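Local coordinates for protein esterase (uncultured bacterium FLS12, PDB 4RGY) that hydrolyses esters as a low-temperature-active alkaline esterase from marine sediment bacteria, probably with an alpha/beta-hydrolase fold and a serine nucleophile, at residues F47-L52 with S84-M89; Q94-I99 with G136-E141; G128-L133 with H189-L194. All blocks are in the same frame, centred on the assembly; numbering follows the deposited sequence.

Interaction 1: F47-L52 with S84-M89; sequences FLLHGL and SFYTDM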
loop_
_atom_site.group_PDB
_atom_site.type_symbol
_atom_site.label_atom_id
_atom_site.label_comp_id
_atom_site.label_asym_id
_atom_site.label_seq_id
_atom_site.Cartn_x
_atom_site.Cartn_y
_atom_site.Cartn_z
ATOM N N PHE A 47 7.968 -11.164 -16.057
ATOM C CA PHE A 47 6.710 -11.462 -15.385
ATOM C C PHE A 47 7.007 -12.573 -14.397
ATOM O O PHE A 47 7.453 -13.652 -14.790
ATOM C CB PHE A 47 5.640 -11.863 -16.404
ATOM C CG PHE A 47 5.237 -10.726 -17.300
ATOM C CD1 PHE A 47 5.990 -10.397 -18.425
ATOM C CD2 PHE A 47 4.127 -9.948 -16.990
ATOM C CE1 PHE A 47 5.626 -9.314 -19.234
ATOM C CE2 PHE A 47 3.757 -8.877 -17.789
ATOM C CZ PHE A 47 4.506 -8.555 -18.910
ATOM N N LEU A 48 6.781 -12.296 -13.116
ATOM C CA LEU A 48 7.255 -13.156 -12.031
ATOM C C LEU A 48 6.050 -13.645 -11.246
ATOM O O LEU A 48 5.366 -12.871 -10.565
ATOM C CB LEU A 48 8.236 -12.379 -11.148
ATOM C CG LEU A 48 8.949 -13.133 -10.023
ATOM C CD1 LEU A 48 9.724 -14.349 -10.535
ATOM C CD2 LEU A 48 9.888 -12.188 -9.284
ATOM N N LEU A 49 5.775 -14.941 -11.397
ATOM C CA LEU A 49 4.508 -15.536 -10.983
ATOM C C LEU A 49 4.561 -16.217 -9.618
ATOM O O LEU A 49 5.541 -16.890 -9.276
ATOM C CB LEU A 49 4.050 -16.524 -12.042
ATOM C CG LEU A 49 4.078 -15.965 -13.467
ATOM C CD1 LEU A 49 3.564 -17.015 -14.444
ATOM C CD2 LEU A 49 3.292 -14.666 -13.569
ATOM N N HIS A 50 3.493 -16.044 -8.846
ATOM C CA HIS A 50 3.430 -16.596 -7.487
ATOM C C HIS A 50 3.006 -18.057 -7.439
ATOM O O HIS A 50 2.576 -18.635 -8.434
ATOM C CB HIS A 50 2.524 -15.748 -6.580
ATOM C CG HIS A 50 1.066 -15.771 -6.948
ATOM N ND1 HIS A 50 0.272 -16.897 -6.825
ATOM C CD2 HIS A 50 0.254 -14.793 -7.419
ATOM C CE1 HIS A 50 -0.963 -16.605 -7.200
ATOM N NE2 HIS A 50 -0.998 -15.336 -7.571
ATOM N N GLY A 51 3.126 -18.652 -6.254
ATOM C CA GLY A 51 2.759 -20.045 -6.073
ATOM C C GLY A 51 1.362 -20.272 -5.515
ATOM O O GLY A 51 0.529 -19.346 -5.457
ATOM N N LEU A 52 1.075 -21.523 -5.154
ATOM C CA LEU A 52 -0.252 -21.883 -4.669
ATOM C C LEU A 52 -0.485 -21.333 -3.270
ATOM O O LEU A 52 0.263 -21.645 -2.356
ATOM C CB LEU A 52 -0.435 -23.408 -4.694
ATOM C CG LEU A 52 -1.745 -23.960 -4.126
ATOM C CD1 LEU A 52 -2.925 -23.449 -4.931
ATOM C CD2 LEU A 52 -1.711 -25.490 -4.098
ATOM N N SER A 84 -5.844 -20.475 -9.080
ATOM C CA SER A 84 -6.362 -20.825 -10.402
ATOM C C SER A 84 -5.454 -21.690 -11.263
ATOM O O SER A 84 -5.873 -22.154 -12.317
ATOM C CB SER A 84 -6.601 -19.549 -11.182
ATOM O OG SER A 84 -5.370 -18.904 -11.449
ATOM N N PHE A 85 -4.214 -21.892 -10.839
ATOM C CA PHE A 85 -3.249 -22.570 -11.691
ATOM C C PHE A 85 -3.132 -21.917 -13.081
ATOM O O PHE A 85 -2.842 -22.596 -14.060
ATOM C CB PHE A 85 -3.545 -24.084 -11.789
ATOM C CG PHE A 85 -2.716 -24.906 -10.857
ATOM C CD1 PHE A 85 -3.078 -25.046 -9.522
ATOM C CD2 PHE A 85 -1.544 -25.501 -11.299
ATOM C CE1 PHE A 85 -2.292 -25.775 -8.653
ATOM C CE2 PHE A 85 -0.754 -26.241 -10.434
ATOM C CZ PHE A 85 -1.134 -26.381 -9.113
ATOM N N TYR A 86 -3.320 -20.600 -13.157
ATOM C CA TYR A 86 -3.098 -19.887 -14.424
ATOM C C TYR A 86 -3.958 -20.491 -15.536
ATOM O O TYR A 86 -3.531 -20.611 -16.683
ATOM C CB TYR A 86 -1.588 -19.886 -14.771
ATOM C CG TYR A 86 -0.804 -19.217 -13.660
ATOM C CD1 TYR A 86 -0.603 -17.844 -13.651
ATOM C CD2 TYR A 86 -0.315 -19.955 -12.586
ATOM C CE1 TYR A 86 0.072 -17.218 -12.616
ATOM C CE2 TYR A 86 0.369 -19.338 -11.543
ATOM C CZ TYR A 86 0.554 -17.968 -11.566
ATOM O OH TYR A 86 1.194 -17.323 -10.537
ATOM N N THR A 87 -5.188 -20.845 -15.178
ATOM C CA THR A 87 -6.094 -21.565 -16.068
ATOM C C THR A 87 -7.416 -20.810 -16.259
ATOM O O THR A 87 -7.908 -20.166 -15.324
ATOM C CB THR A 87 -6.373 -22.969 -15.485
ATOM O OG1 THR A 87 -5.130 -23.671 -15.346
ATOM C CG2 THR A 87 -7.306 -23.797 -16.375
ATOM N N ASP A 88 -7.970 -20.861 -17.468
ATOM C CA ASP A 88 -9.348 -20.430 -17.665
ATOM C C ASP A 88 -10.212 -21.523 -17.060
ATOM O O ASP A 88 -10.435 -22.581 -17.653
ATOM C CB ASP A 88 -9.661 -20.206 -19.144
ATOM C CG ASP A 88 -9.111 -18.891 -19.664
ATOM O OD1 ASP A 88 -8.703 -18.036 -18.844
ATOM O OD2 ASP A 88 -9.100 -18.680 -20.898
ATOM N N MET A 89 -10.673 -21.268 -15.843
ATOM C CA MET A 89 -11.267 -22.301 -15.013
ATOM C C MET A 89 -12.573 -22.844 -15.567
ATOM O O MET A 89 -13.391 -22.098 -16.105
ATOM C CB MET A 89 -11.484 -21.749 -13.607
ATOM C CG MET A 89 -10.172 -21.407 -12.899
ATOM S SD MET A 89 -10.408 -20.659 -11.271
ATOM C CE MET A 89 -11.050 -22.056 -10.364
#
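In the alpha/beta-hydrolase fold, the C-terminal end of central strand 45-49 runs into the loop H50-L52, and here Y86, from the loop between strand 75-79 and helix 95-110, locks onto it. The loop H50-L52 lies beside the GxSxG sequence of the probable nucleophile elbow, whose residues the Y86 side chain also touches. Y86 OH donates to H50 O at 2.8 Å, with a C=O...donor angle of 124° and the donor tilted 24° from the carbonyl plane. The same hydroxyl sits over one face of the H50 imidazole, above its centre. With CG between its own backbone N and carbonyl carbon (chi1 67°), H50 turns this ring face to the hydroxyl. Both ring nitrogens are used: ND1 donates to G51 O at 2.8 Å, close to the ring plane, and NE2 bonds V81 N, so the imidazole is fixed in its rotation. L49 packs against the phenol, CB lying 3.8 Å from Y86 CZ. F85 meets L52 more loosely, while M127 of helix 127-138 touches both. Within the loop 84-89, S84 forms an ST turn, its OG accepting from Y86 N at 3.2 Å.

Interaction 2: Q94-I99 with G136-E141; sequences QYWTFI and GMRHPE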
loop_
_atom_site.group_PDB
_atom_site.type_symbol
_atom_site.label_atom_id
_atom_site.label_comp_id
_atom_site.label_asym_id
_atom_site.label_seq_id
_atom_site.Cartn_x
_atom_site.Cartn_y
_atom_site.Cartn_z
ATOM N N GLN A 94 -11.525 -16.461 -15.754
ATOM C CA GLN A 94 -10.656 -16.710 -16.894
ATOM C C GLN A 94 -9.226 -16.257 -16.637
ATOM O O GLN A 94 -8.740 -15.307 -17.250
ATOM C CB GLN A 94 -11.234 -16.030 -18.138
ATOM C CG GLN A 94 -12.611 -16.561 -18.528
ATOM C CD GLN A 94 -12.569 -17.964 -19.108
ATOM O OE1 GLN A 94 -12.721 -18.958 -18.390
ATOM N NE2 GLN A 94 -12.369 -18.052 -20.418
ATOM N N TYR A 95 -8.543 -16.965 -15.740
ATOM C CA TYR A 95 -7.202 -16.554 -15.318
ATOM C C TYR A 95 -6.094 -16.766 -16.360
ATOM O O TYR A 95 -5.084 -16.079 -16.323
ATOM C CB TYR A 95 -6.823 -17.222 -14.004
ATOM C CG TYR A 95 -7.604 -16.717 -12.808
ATOM C CD1 TYR A 95 -7.189 -15.597 -12.106
ATOM C CD2 TYR A 95 -8.743 -17.383 -12.378
ATOM C CE1 TYR A 95 -7.903 -15.148 -10.999
ATOM C CE2 TYR A 95 -9.448 -16.953 -11.284
ATOM C CZ TYR A 95 -9.018 -15.844 -10.600
ATOM O OH TYR A 95 -9.745 -15.424 -9.507
ATOM N N TRP A 96 -6.281 -17.712 -17.280
ATOM C CA TRP A 96 -5.329 -17.877 -18.382
ATOM C C TRP A 96 -5.432 -16.735 -19.386
ATOM O O TRP A 96 -4.410 -16.175 -19.804
ATOM C CB TRP A 96 -5.558 -19.198 -19.106
ATOM C CG TRP A 96 -4.811 -19.291 -20.417
ATOM C CD1 TRP A 96 -5.364 -19.295 -21.669
ATOM C CD2 TRP A 96 -3.389 -19.419 -20.607
ATOM N NE1 TRP A 96 -4.378 -19.411 -22.623
ATOM C CE2 TRP A 96 -3.160 -19.488 -22.002
ATOM C CE3 TRP A 96 -2.288 -19.456 -19.738
ATOM C CZ2 TRP A 96 -1.879 -19.614 -22.546
ATOM C CZ3 TRP A 96 -1.016 -19.590 -20.281
ATOM C CH2 TRP A 96 -0.824 -19.663 -21.675
ATOM N N THR A 97 -6.653 -16.366 -19.763
ATOM C CA THR A 97 -6.809 -15.242 -20.671
ATOM C C THR A 97 -6.297 -13.969 -19.989
ATOM O O THR A 97 -5.684 -13.106 -20.622
ATOM C CB THR A 97 -8.264 -15.110 -21.157
ATOM O OG1 THR A 97 -8.588 -16.271 -21.935
ATOM C CG2 THR A 97 -8.452 -13.877 -22.035
ATOM N N PHE A 98 -6.517 -13.868 -18.681
ATOM C CA PHE A 98 -5.983 -12.753 -17.918
ATOM C C PHE A 98 -4.453 -12.727 -17.975
ATOM O O PHE A 98 -3.850 -11.716 -18.362
ATOM C CB PHE A 98 -6.462 -12.846 -16.463
ATOM C CG PHE A 98 -5.807 -11.851 -15.543
ATOM C CD1 PHE A 98 -6.058 -10.483 -15.676
ATOM C CD2 PHE A 98 -4.949 -12.281 -14.536
ATOM C CE1 PHE A 98 -5.463 -9.564 -14.826
ATOM C CE2 PHE A 98 -4.353 -11.365 -13.678
ATOM C CZ PHE A 98 -4.611 -10.005 -13.824
ATOM N N ILE A 99 -3.807 -13.822 -17.582
ATOM C CA ILE A 99 -2.353 -13.796 -17.474
ATOM C C ILE A 99 -1.659 -13.705 -18.840
ATOM O O ILE A 99 -0.595 -13.091 -18.963
ATOM C CB ILE A 99 -1.800 -14.978 -16.631
ATOM C CG1 ILE A 99 -0.382 -14.681 -16.137
ATOM C CG2 ILE A 99 -1.845 -16.303 -17.412
ATOM C CD1 ILE A 99 -0.296 -13.564 -15.115
ATOM N N GLY A 136 5.382 -20.043 -21.891
ATOM C CA GLY A 136 6.493 -20.166 -22.814
ATOM C C GLY A 136 6.215 -21.154 -23.934
ATOM O O GLY A 136 6.654 -20.946 -25.070
ATOM N N MET A 137 5.482 -22.218 -23.628
ATOM C CA MET A 137 5.243 -23.267 -24.616
ATOM C C MET A 137 3.950 -23.086 -25.419
ATOM O O MET A 137 3.808 -23.651 -26.513
ATOM C CB MET A 137 5.325 -24.651 -23.963
ATOM C CG MET A 137 6.723 -24.960 -23.422
ATOM S SD MET A 137 6.943 -26.709 -23.041
ATOM C CE MET A 137 6.015 -26.852 -21.531
ATOM N N ARG A 138 3.004 -22.312 -24.889
ATOM C CA ARG A 138 1.796 -21.971 -25.640
ATOM C C ARG A 138 2.046 -20.744 -26.501
ATOM O O ARG A 138 1.496 -20.622 -27.600
ATOM C CB ARG A 138 0.602 -21.732 -24.707
ATOM C CG ARG A 138 0.080 -22.984 -24.014
ATOM C CD ARG A 138 -0.873 -23.786 -24.908
ATOM N NE ARG A 138 -2.125 -23.056 -25.105
ATOM C CZ ARG A 138 -3.157 -23.098 -24.265
ATOM N NH1 ARG A 138 -3.101 -23.867 -23.180
ATOM N NH2 ARG A 138 -4.245 -22.373 -24.513
ATOM N N HIS A 139 2.878 -19.834 -26.001
ATOM C CA HIS A 139 3.184 -18.614 -26.733
ATOM C C HIS A 139 4.683 -18.380 -26.875
ATOM O O HIS A 139 5.200 -17.367 -26.415
ATOM C CB HIS A 139 2.517 -17.422 -26.049
ATOM C CG HIS A 139 1.023 -17.456 -26.115
ATOM N ND1 HIS A 139 0.326 -17.274 -27.292
ATOM C CD2 HIS A 139 0.090 -17.671 -25.158
ATOM C CE1 HIS A 139 -0.970 -17.360 -27.052
ATOM N NE2 HIS A 139 -1.140 -17.600 -25.763
ATOM N N PRO A 140 5.386 -19.307 -27.541
ATOM C CA PRO A 140 6.839 -19.169 -27.674
ATOM C C PRO A 140 7.223 -17.931 -28.476
ATOM O O PRO A 140 8.363 -17.478 -28.386
ATOM C CB PRO A 140 7.238 -20.444 -28.424
ATOM C CG PRO A 140 6.027 -20.842 -29.163
ATOM C CD PRO A 140 4.877 -20.481 -28.272
ATOM N N GLU A 141 6.277 -17.387 -29.237
ATOM C CA GLU A 141 6.527 -16.182 -30.015
ATOM C C GLU A 141 6.517 -14.911 -29.154
ATOM O O GLU A 141 6.910 -13.843 -29.626
ATOM C CB GLU A 141 5.517 -16.058 -31.163
ATOM C CG GLU A 141 4.110 -15.599 -30.759
ATOM C CD GLU A 141 3.237 -16.702 -30.152
ATOM O OE1 GLU A 141 3.651 -17.884 -30.154
ATOM O OE2 GLU A 141 2.116 -16.382 -29.686
HETATM O O HOH W 1 -4.491 -19.108 -25.551
#
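W96 NE1 donates to water 1 at 2.9 Å, the water lying in the indole plane, and R138 NH2 reaches the same water by a weak bond of 3.4 Å. This water-bridged contact joins the first turn of helix 95-110 to the C-terminal end of helix 127-138, the helix that follows the probable nucleophile elbow in the alpha/beta-hydrolase fold. The two helices are kept well apart, and the indole spans the distance: with CG anti to the backbone N (chi1 168°), W96 extends from its helix to the other segment. R138 bends at chi2 and chi3, and its guanidinium curls back so that one face lies over W96 CZ2, 4.0 Å above the guanidinium plane. The two planes are 40° apart, so this is a tilted approach rather than a parallel stack. NH2 also has a long, weak ion pair with D188. The aliphatic part of the arginine joins in, CB lying 3.9 Å from W96 CH2. Replacing W96 by an alanine removes the indole, which would probably leave the R138 guanidinium without its packing partner, deprive water 1 of its NE1 donor and open a gap between the two helices. H139, the first residue beyond helix 127-138, meets the indole rim to rim, with the ring planes only 14° apart and H139 CD2 3.8 Å from W96 CZ2. The far edge of the H139 ring is held by a carboxylate: ND1 donates to E141 OE2 at 3.1 Å, meeting it on the syn side, with the oxygen almost in the imidazole plane.

Interaction 3: G128-L133 with H189-L194; sequences GGYGAL and HDLFAL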
loop_
_atom_site.group_PDB
_atom_site.type_symbol
_atom_site.label_atom_id
_atom_site.label_comp_id
_atom_site.label_asym_id
_atom_site.label_seq_id
_atom_site.Cartn_x
_atom_site.Cartn_y
_atom_site.Cartn_z
ATOM N N GLY A 128 3.184 -21.256 -10.242
ATOM C CA GLY A 128 3.675 -20.251 -11.168
ATOM C C GLY A 128 4.781 -20.740 -12.084
ATOM O O GLY A 128 5.023 -20.143 -13.137
ATOM N N GLY A 129 5.475 -21.803 -11.680
ATOM C CA GLY A 129 6.427 -22.453 -12.569
ATOM C C GLY A 129 5.677 -23.188 -13.672
ATOM O O GLY A 129 6.068 -23.149 -14.846
ATOM N N TYR A 130 4.589 -23.853 -13.300
ATOM C CA TYR A 130 3.665 -24.422 -14.278
ATOM C C TYR A 130 3.149 -23.309 -15.204
ATOM O O TYR A 130 3.151 -23.424 -16.435
ATOM C CB TYR A 130 2.491 -25.104 -13.556
ATOM C CG TYR A 130 1.352 -25.444 -14.490
ATOM C CD1 TYR A 130 1.376 -26.616 -15.235
ATOM C CD2 TYR A 130 0.259 -24.595 -14.634
ATOM C CE1 TYR A 130 0.354 -26.929 -16.113
ATOM C CE2 TYR A 130 -0.768 -24.892 -15.511
ATOM C CZ TYR A 130 -0.723 -26.067 -16.240
ATOM O OH TYR A 130 -1.743 -26.359 -17.107
ATOM N N GLY A 131 2.725 -22.195 -14.610
ATOM C CA GLY A 131 2.226 -21.088 -15.404
ATOM C C GLY A 131 3.260 -20.506 -16.355
ATOM O O GLY A 131 2.928 -20.175 -17.492
ATOM N N ALA A 132 4.503 -20.372 -15.893
ATOM C CA ALA A 132 5.577 -19.833 -16.726
ATOM C C ALA A 132 5.867 -20.732 -17.923
ATOM O O ALA A 132 5.998 -20.250 -19.052
ATOM C CB ALA A 132 6.839 -19.631 -15.901
ATOM N N LEU A 133 5.980 -22.035 -17.682
ATOM C CA LEU A 133 6.257 -22.955 -18.781
ATOM C C LEU A 133 5.058 -23.091 -19.721
ATOM O O LEU A 133 5.234 -23.257 -20.926
ATOM C CB LEU A 133 6.719 -24.321 -18.266
ATOM C CG LEU A 133 8.050 -24.323 -17.517
ATOM C CD1 LEU A 133 8.436 -25.736 -17.169
ATOM C CD2 LEU A 133 9.140 -23.660 -18.348
ATOM N N HIS A 189 -3.499 -28.224 -21.349
ATOM C CA HIS A 189 -3.092 -27.933 -19.973
ATOM C C HIS A 189 -1.833 -28.711 -19.596
ATOM O O HIS A 189 -1.165 -28.401 -18.620
ATOM C CB HIS A 189 -4.171 -28.330 -18.959
ATOM C CG HIS A 189 -5.535 -27.783 -19.243
ATOM N ND1 HIS A 189 -5.928 -26.524 -18.852
ATOM C CD2 HIS A 189 -6.614 -28.351 -19.833
ATOM C CE1 HIS A 189 -7.185 -26.328 -19.211
ATOM N NE2 HIS A 189 -7.628 -27.425 -19.796
ATOM N N ASP A 190 -1.567 -29.774 -20.346
ATOM C CA ASP A 190 -0.547 -30.755 -19.992
ATOM C C ASP A 190 0.810 -30.350 -20.544
ATOM O O ASP A 190 1.036 -30.396 -21.760
ATOM C CB ASP A 190 -0.999 -32.096 -20.573
ATOM C CG ASP A 190 -0.028 -33.232 -20.322
ATOM O OD1 ASP A 190 1.012 -33.048 -19.658
ATOM O OD2 ASP A 190 -0.360 -34.357 -20.787
ATOM N N LEU A 191 1.706 -29.917 -19.657
ATOM C CA LEU A 191 3.042 -29.481 -20.086
ATOM C C LEU A 191 3.811 -30.567 -20.834
ATOM O O LEU A 191 4.653 -30.250 -21.679
ATOM C CB LEU A 191 3.891 -29.003 -18.904
ATOM C CG LEU A 191 3.372 -27.829 -18.087
ATOM C CD1 LEU A 191 4.422 -27.478 -17.056
ATOM C CD2 LEU A 191 3.080 -26.643 -18.986
ATOM N N PHE A 192 3.526 -31.832 -20.530
ATOM C CA PHE A 192 4.202 -32.927 -21.226
ATOM C C PHE A 192 3.820 -32.923 -22.704
ATOM O O PHE A 192 4.678 -33.089 -23.571
ATOM C CB PHE A 192 3.885 -34.274 -20.574
ATOM C CG PHE A 192 4.542 -34.476 -19.239
ATOM C CD1 PHE A 192 4.157 -33.722 -18.129
ATOM C CD2 PHE A 192 5.556 -35.412 -19.089
ATOM C CE1 PHE A 192 4.772 -33.900 -16.895
ATOM C CE2 PHE A 192 6.162 -35.609 -17.861
ATOM C CZ PHE A 192 5.774 -34.854 -16.759
ATOM N N ALA A 193 2.542 -32.690 -22.988
ATOM C CA ALA A 193 2.064 -32.584 -24.361
ATOM C C ALA A 193 2.601 -31.335 -25.043
ATOM O O ALA A 193 3.005 -31.370 -26.211
ATOM C CB ALA A 193 0.528 -32.594 -24.394
ATOM N N LEU A 194 2.605 -30.215 -24.323
ATOM C CA LEU A 194 3.127 -28.980 -24.883
ATOM C C LEU A 194 4.605 -29.130 -25.256
ATOM O O LEU A 194 5.042 -28.614 -26.289
ATOM C CB LEU A 194 2.919 -27.809 -23.916
ATOM C CG LEU A 194 1.449 -27.476 -23.584
ATOM C CD1 LEU A 194 1.398 -26.300 -22.631
ATOM C CD2 LEU A 194 0.616 -27.180 -24.825
HETATM O O HOH W 2 -4.035 -24.884 -17.447
#
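A buried contact, part hydrogen bond and part apolar packing, fastens helix 127-138 to the start of helix 191-200. Y130 and L191 carry most of it. Y130 OH donates to H189 O at 2.6 Å, in the carbonyl plane and on a lone pair, with a C=O...donor angle of 123°. A chi1 of 167° swings the Y130 ring off the helix, beside its own carbonyl carbon, toward the residues just before helix 191-200. Water 2 lies at the phenol edge and donates to Y130 OH at 2.7 Å; it is also 2.9 Å from H189 ND1, so it links the two side chains next to the direct bond. G128, at the start of helix 127-138, is the last glycine of the GxSxG sequence of the probable nucleophile elbow in this alpha/beta-hydrolase fold. L191 enters between Y130 and L133: its CD1 is 3.7 Å from Y130 CD1 and 4.1 Å from L133 CB, and F225 of helix 219-232 touches both leucines. D190 is the N-cap of helix 191-200, and its OD1 accepts from F192 N at 2.9 Å, from above the carboxylate plane.

Interactions 1 and 3 are buried, whereas interaction 2 is only partly so, and their chemistry differs too. In the two buried contacts a tyrosine hydroxyl donates to a backbone carbonyl and leucines pack beside the phenol; in interaction 2 an indole packs against a guanidinium and an imidazole, and a water, weakly held by the arginine, bridges the first two. Helix 127-138 serves both interactions 2 and 3, its first half facing 189-194 and its C-terminal end facing 94-99. Interaction 1 adjoins the beginning of that helix, Y86 CE2 lying 3.4 Å from G128 CA. D88, from the loop of interaction 1, probably hydrogen-bonds T97 in the helix of interaction 2, while M137 and R138 pack on L194, joining interactions 2 and 3.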